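Local coordinates for DUF2666 domain-containing protein (PDB 3V68) that is of unknown biochemical function but belongs to the DUF2666 family and probably binds double-stranded DNA in Pyrococcus furiosus, at residues V98-A103 and S241-K246; E203-I208 and S231-K236. One frame throughout, in Å; residues are numbered along the deposited sequence.

Interaction 1. Residues V98-A103 and S241-K246; sequences VEVAKA and SKNLEK
Val100 and Asn243 are the closest residues of segments 98-103 and 241-246, their CA atoms 7.1 Å apart, where helix 91-110 meets the C-terminal helix 241-248. The axes of the two short segments pass 9.6 Å from each other and run roughly antiparallel, at 146°. Asn243 directs its amide at Glu99: ND2 donates to OE1 of Glu99 over 2.8 Å in a nearly straight bond (167°). The acceptor lies close to the amide plane, whereas the donor reaches the carboxylate from above its plane. With CG of Glu99 trans to the backbone N (chi1 -167°) and the chain extended beyond it, the carboxylate is carried out beside the amide. A water donates to both OE1 of Glu99 and OD1 of Asn243, the latter at 2.7 Å, closing a small polar ring, while OE2 of Glu99 forms a salt bridge with Lys236. Beside it, CG2 of Val100 lies 3.7 Å from CB of Asn243 and 4.0 Å from CD2 of Leu244, an apolar side filled by branched residues. Were Glu99 replaced by an alanine, the Asn243 amide and the water would probably lose this acceptor, and Lys236 its mate. ND2 also donates to the carbonyl of Leu96, so both ends of the buried Asn243 amide, NH2 and carbonyl, are engaged: asparagine suits this place because it gives and accepts bonds at once, fixing its own rotation.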
# COMPACT_ATOMS: atom_id res chain seq x y z
N VAL A 98 14.14 1.76 -5.97
CA VAL A 98 13.40 2.35 -7.09
C VAL A 98 11.98 1.77 -7.20
O VAL A 98 11.02 2.51 -7.41
CB VAL A 98 14.17 2.21 -8.44
CG1 VAL A 98 13.27 2.50 -9.64
CG2 VAL A 98 15.37 3.15 -8.46
N GLU A 99 11.85 0.46 -7.02
CA GLU A 99 10.53 -0.17 -7.06
C GLU A 99 9.62 0.33 -5.92
O GLU A 99 8.42 0.55 -6.13
CB GLU A 99 10.64 -1.69 -7.04
CG GLU A 99 9.33 -2.39 -7.39
CD GLU A 99 9.41 -3.90 -7.37
OE1 GLU A 99 10.43 -4.46 -6.90
OE2 GLU A 99 8.43 -4.53 -7.82
N VAL A 100 10.20 0.51 -4.73
CA VAL A 100 9.49 1.08 -3.59
C VAL A 100 9.02 2.51 -3.90
O VAL A 100 7.84 2.83 -3.71
CB VAL A 100 10.36 1.05 -2.31
CG1 VAL A 100 9.73 1.88 -1.18
CG2 VAL A 100 10.56 -0.39 -1.87
N ALA A 101 9.93 3.35 -4.39
CA ALA A 101 9.62 4.73 -4.75
C ALA A 101 8.53 4.78 -5.82
O ALA A 101 7.60 5.60 -5.74
CB ALA A 101 10.87 5.46 -5.23
N LYS A 102 8.63 3.90 -6.80
CA LYS A 102 7.64 3.80 -7.87
C LYS A 102 6.25 3.46 -7.33
O LYS A 102 5.26 4.02 -7.78
CB LYS A 102 8.08 2.75 -8.90
CG LYS A 102 7.30 2.74 -10.20
CD LYS A 102 7.85 1.64 -11.09
CE LYS A 102 6.94 1.36 -12.26
NZ LYS A 102 7.49 0.26 -13.11
N ALA A 103 6.18 2.56 -6.35
CA ALA A 103 4.91 2.20 -5.72
C ALA A 103 4.29 3.37 -4.96
O ALA A 103 3.07 3.54 -4.97
CB ALA A 103 5.07 1.00 -4.80
N SER A 241 7.11 -4.81 0.99
CA SER A 241 7.91 -4.81 2.22
C SER A 241 9.20 -5.61 2.04
O SER A 241 10.22 -5.26 2.63
CB SER A 241 7.11 -5.37 3.40
OG SER A 241 6.92 -6.76 3.27
N LYS A 242 9.14 -6.66 1.22
CA LYS A 242 10.31 -7.51 1.00
C LYS A 242 11.50 -6.73 0.43
O LYS A 242 12.65 -7.05 0.74
CB LYS A 242 9.97 -8.75 0.16
CG LYS A 242 9.62 -8.52 -1.31
CD LYS A 242 9.40 -9.86 -2.01
CE LYS A 242 9.34 -9.72 -3.52
NZ LYS A 242 9.29 -11.06 -4.18
N ASN A 243 11.22 -5.72 -0.39
CA ASN A 243 12.30 -4.87 -0.93
C ASN A 243 13.06 -4.16 0.18
O ASN A 243 14.29 -4.07 0.16
CB ASN A 243 11.76 -3.86 -1.93
CG ASN A 243 11.27 -4.50 -3.22
OD1 ASN A 243 10.71 -5.60 -3.21
ND2 ASN A 243 11.46 -3.80 -4.34
N LEU A 244 12.32 -3.67 1.17
CA LEU A 244 12.91 -2.95 2.29
C LEU A 244 13.61 -3.92 3.25
O LEU A 244 14.66 -3.59 3.80
CB LEU A 244 11.85 -2.11 3.01
CG LEU A 244 11.19 -1.00 2.17
CD1 LEU A 244 9.99 -0.39 2.91
CD2 LEU A 244 12.20 0.07 1.77
N GLU A 245 13.03 -5.11 3.40
CA GLU A 245 13.62 -6.20 4.18
C GLU A 245 14.98 -6.57 3.61
O GLU A 245 15.97 -6.66 4.35
CB GLU A 245 12.68 -7.41 4.14
CG GLU A 245 13.02 -8.55 5.11
CD GLU A 245 12.03 -9.71 5.01
OE1 GLU A 245 10.86 -9.48 4.63
OE2 GLU A 245 12.43 -10.85 5.32
N LYS A 246 15.04 -6.76 2.29
CA LYS A 246 16.28 -7.14 1.61
C LYS A 246 17.34 -6.04 1.68
O LYS A 246 18.53 -6.34 1.82
CB LYS A 246 16.01 -7.56 0.15
CG LYS A 246 17.23 -8.09 -0.61
CD LYS A 246 17.78 -9.38 -0.02
CE LYS A 246 19.13 -9.73 -0.62
NZ LYS A 246 19.71 -10.98 -0.04
O HOH W 1 9.09 -6.61 -5.06

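Interaction 2. Residues E203-I208 and S231-K236; sequences EEIKEI and SKLGLK
Ile205 and Leu233, with CA atoms 8.2 Å apart, bring one side of helix 202-213 against the irregular segment that follows helix 219-231, where Ser231 to Gly234 form a type I turn. Leu233 spreads its two methyl branches over both isoleucines: CD2 meets CG1 of Ile205 at 4.1 Å, and CD1 meets CG2 of Ile208 at 4.0 Å. A forked leucine thus spans two residues three positions apart, which lie on the same side of their helix. The extended CG1 arm of Ile208, trans to the backbone N (chi1 -158°), carries CD1 to the root of Lys232, 3.6 Å from CB. Lys232 is suited to this edge because its aliphatic base packs on the isoleucine while the chain bends at chi2 (-54°) and takes NZ away to a salt bridge with Glu228. No hydrogen bond joins the two segments; the fit is apolar, and Leu70 of helix 66-73 also touches Leu233. Gly234 adopts positive phi (77°), which costs glycine least, and two bonds back into the last turn complete a Schellman motif, the classic C-terminal cap of an alpha helix, here with an apolar residue just ahead of its glycine packed on a neighbouring helix.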
# COMPACT_ATOMS: atom_id res chain seq x y z
N GLU A 203 -2.66 1.99 -26.96
CA GLU A 203 -3.88 1.31 -27.40
C GLU A 203 -4.32 0.24 -26.40
O GLU A 203 -5.50 0.13 -26.09
CB GLU A 203 -3.73 0.71 -28.82
CG GLU A 203 -2.51 -0.18 -29.05
CD GLU A 203 -1.33 0.55 -29.69
OE1 GLU A 203 -0.63 -0.08 -30.52
OE2 GLU A 203 -1.09 1.74 -29.37
N GLU A 204 -3.36 -0.53 -25.89
CA GLU A 204 -3.64 -1.62 -24.96
C GLU A 204 -3.96 -1.11 -23.55
O GLU A 204 -4.78 -1.71 -22.84
CB GLU A 204 -2.48 -2.61 -24.92
CG GLU A 204 -2.88 -3.95 -24.35
CD GLU A 204 -1.88 -5.05 -24.66
OE1 GLU A 204 -2.33 -6.21 -24.82
OE2 GLU A 204 -0.67 -4.76 -24.75
N ILE A 205 -3.31 -0.01 -23.15
CA ILE A 205 -3.64 0.68 -21.90
C ILE A 205 -5.11 1.13 -21.92
O ILE A 205 -5.85 0.92 -20.96
CB ILE A 205 -2.69 1.87 -21.64
CG1 ILE A 205 -1.26 1.36 -21.36
CG2 ILE A 205 -3.19 2.74 -20.47
CD1 ILE A 205 -0.19 2.45 -21.30
N LYS A 206 -5.52 1.73 -23.04
CA LYS A 206 -6.91 2.13 -23.23
C LYS A 206 -7.86 0.94 -23.07
O LYS A 206 -8.86 1.03 -22.37
CB LYS A 206 -7.08 2.76 -24.62
CG LYS A 206 -8.40 3.47 -24.85
CD LYS A 206 -8.50 4.05 -26.26
CE LYS A 206 -7.48 5.16 -26.51
NZ LYS A 206 -7.53 5.66 -27.92
N GLU A 207 -7.53 -0.17 -23.71
CA GLU A 207 -8.35 -1.37 -23.65
C GLU A 207 -8.46 -1.94 -22.23
O GLU A 207 -9.56 -2.33 -21.81
CB GLU A 207 -7.80 -2.44 -24.60
CG GLU A 207 -8.06 -2.12 -26.07
CD GLU A 207 -7.10 -2.82 -27.01
OE1 GLU A 207 -6.29 -3.66 -26.56
OE2 GLU A 207 -7.15 -2.53 -28.23
N ILE A 208 -7.35 -1.99 -21.51
CA ILE A 208 -7.39 -2.60 -20.18
C ILE A 208 -8.10 -1.72 -19.15
O ILE A 208 -8.78 -2.22 -18.26
CB ILE A 208 -5.99 -3.11 -19.69
CG1 ILE A 208 -6.18 -4.19 -18.61
CG2 ILE A 208 -5.08 -1.96 -19.24
CD1 ILE A 208 -4.90 -4.81 -18.07
N SER A 231 -1.27 -4.40 -12.28
CA SER A 231 -0.21 -5.41 -12.30
C SER A 231 0.20 -5.80 -13.73
O SER A 231 1.35 -6.16 -13.97
CB SER A 231 -0.62 -6.66 -11.51
OG SER A 231 -1.42 -7.53 -12.29
N LYS A 232 -0.74 -5.70 -14.66
CA LYS A 232 -0.47 -6.05 -16.06
C LYS A 232 0.45 -5.04 -16.73
O LYS A 232 1.06 -5.33 -17.76
CB LYS A 232 -1.78 -6.19 -16.86
CG LYS A 232 -2.73 -7.27 -16.35
CD LYS A 232 -2.07 -8.64 -16.23
CE LYS A 232 -3.08 -9.71 -15.85
NZ LYS A 232 -2.40 -10.96 -15.36
N LEU A 233 0.54 -3.84 -16.14
CA LEU A 233 1.46 -2.80 -16.58
C LEU A 233 2.76 -2.80 -15.77
O LEU A 233 3.65 -1.98 -16.01
CB LEU A 233 0.79 -1.43 -16.48
CG LEU A 233 -0.19 -0.97 -17.56
CD1 LEU A 233 -1.51 -1.73 -17.48
CD2 LEU A 233 -0.44 0.52 -17.42
N GLY A 234 2.85 -3.71 -14.80
CA GLY A 234 4.00 -3.77 -13.90
C GLY A 234 3.95 -2.70 -12.83
O GLY A 234 4.98 -2.33 -12.26
N LEU A 235 2.75 -2.18 -12.57
CA LEU A 235 2.57 -1.14 -11.57
C LEU A 235 2.02 -1.69 -10.27
O LEU A 235 1.22 -2.63 -10.27
CB LEU A 235 1.65 -0.04 -12.11
CG LEU A 235 2.16 0.79 -13.29
CD1 LEU A 235 1.06 1.69 -13.84
CD2 LEU A 235 3.39 1.62 -12.93
N LYS A 236 2.44 -1.09 -9.16
CA LYS A 236 1.98 -1.48 -7.83
C LYS A 236 1.53 -0.26 -7.06
O LYS A 236 2.08 0.82 -7.25
CB LYS A 236 3.11 -2.16 -7.05
CG LYS A 236 3.57 -3.49 -7.60
CD LYS A 236 4.79 -3.97 -6.84
CE LYS A 236 5.14 -5.41 -7.19
NZ LYS A 236 6.25 -5.92 -6.34

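How the interactions relate
From the N terminus, the chain lays down two strands and several helices before helix 91-110, which supplies one side of interaction 1, then adds strands 136-143 and 146-153 and two more helices before helix 202-213. Interaction 2 closes a short, mostly helical loop of 22 residues, whereas interaction 1 closes one of 137 by bringing in the C-terminal helix; the smaller loop lies wholly within the larger. Their centres are 21 Å apart, yet segment 231-236 bridges them: NZ of Lys236 pairs with OE2 of Glu99 at 3.0 Å, and Leu235 packs on Lys102. Interaction 1 joins the two DUF2666 regions of the chain, and interaction 2 lies within the second.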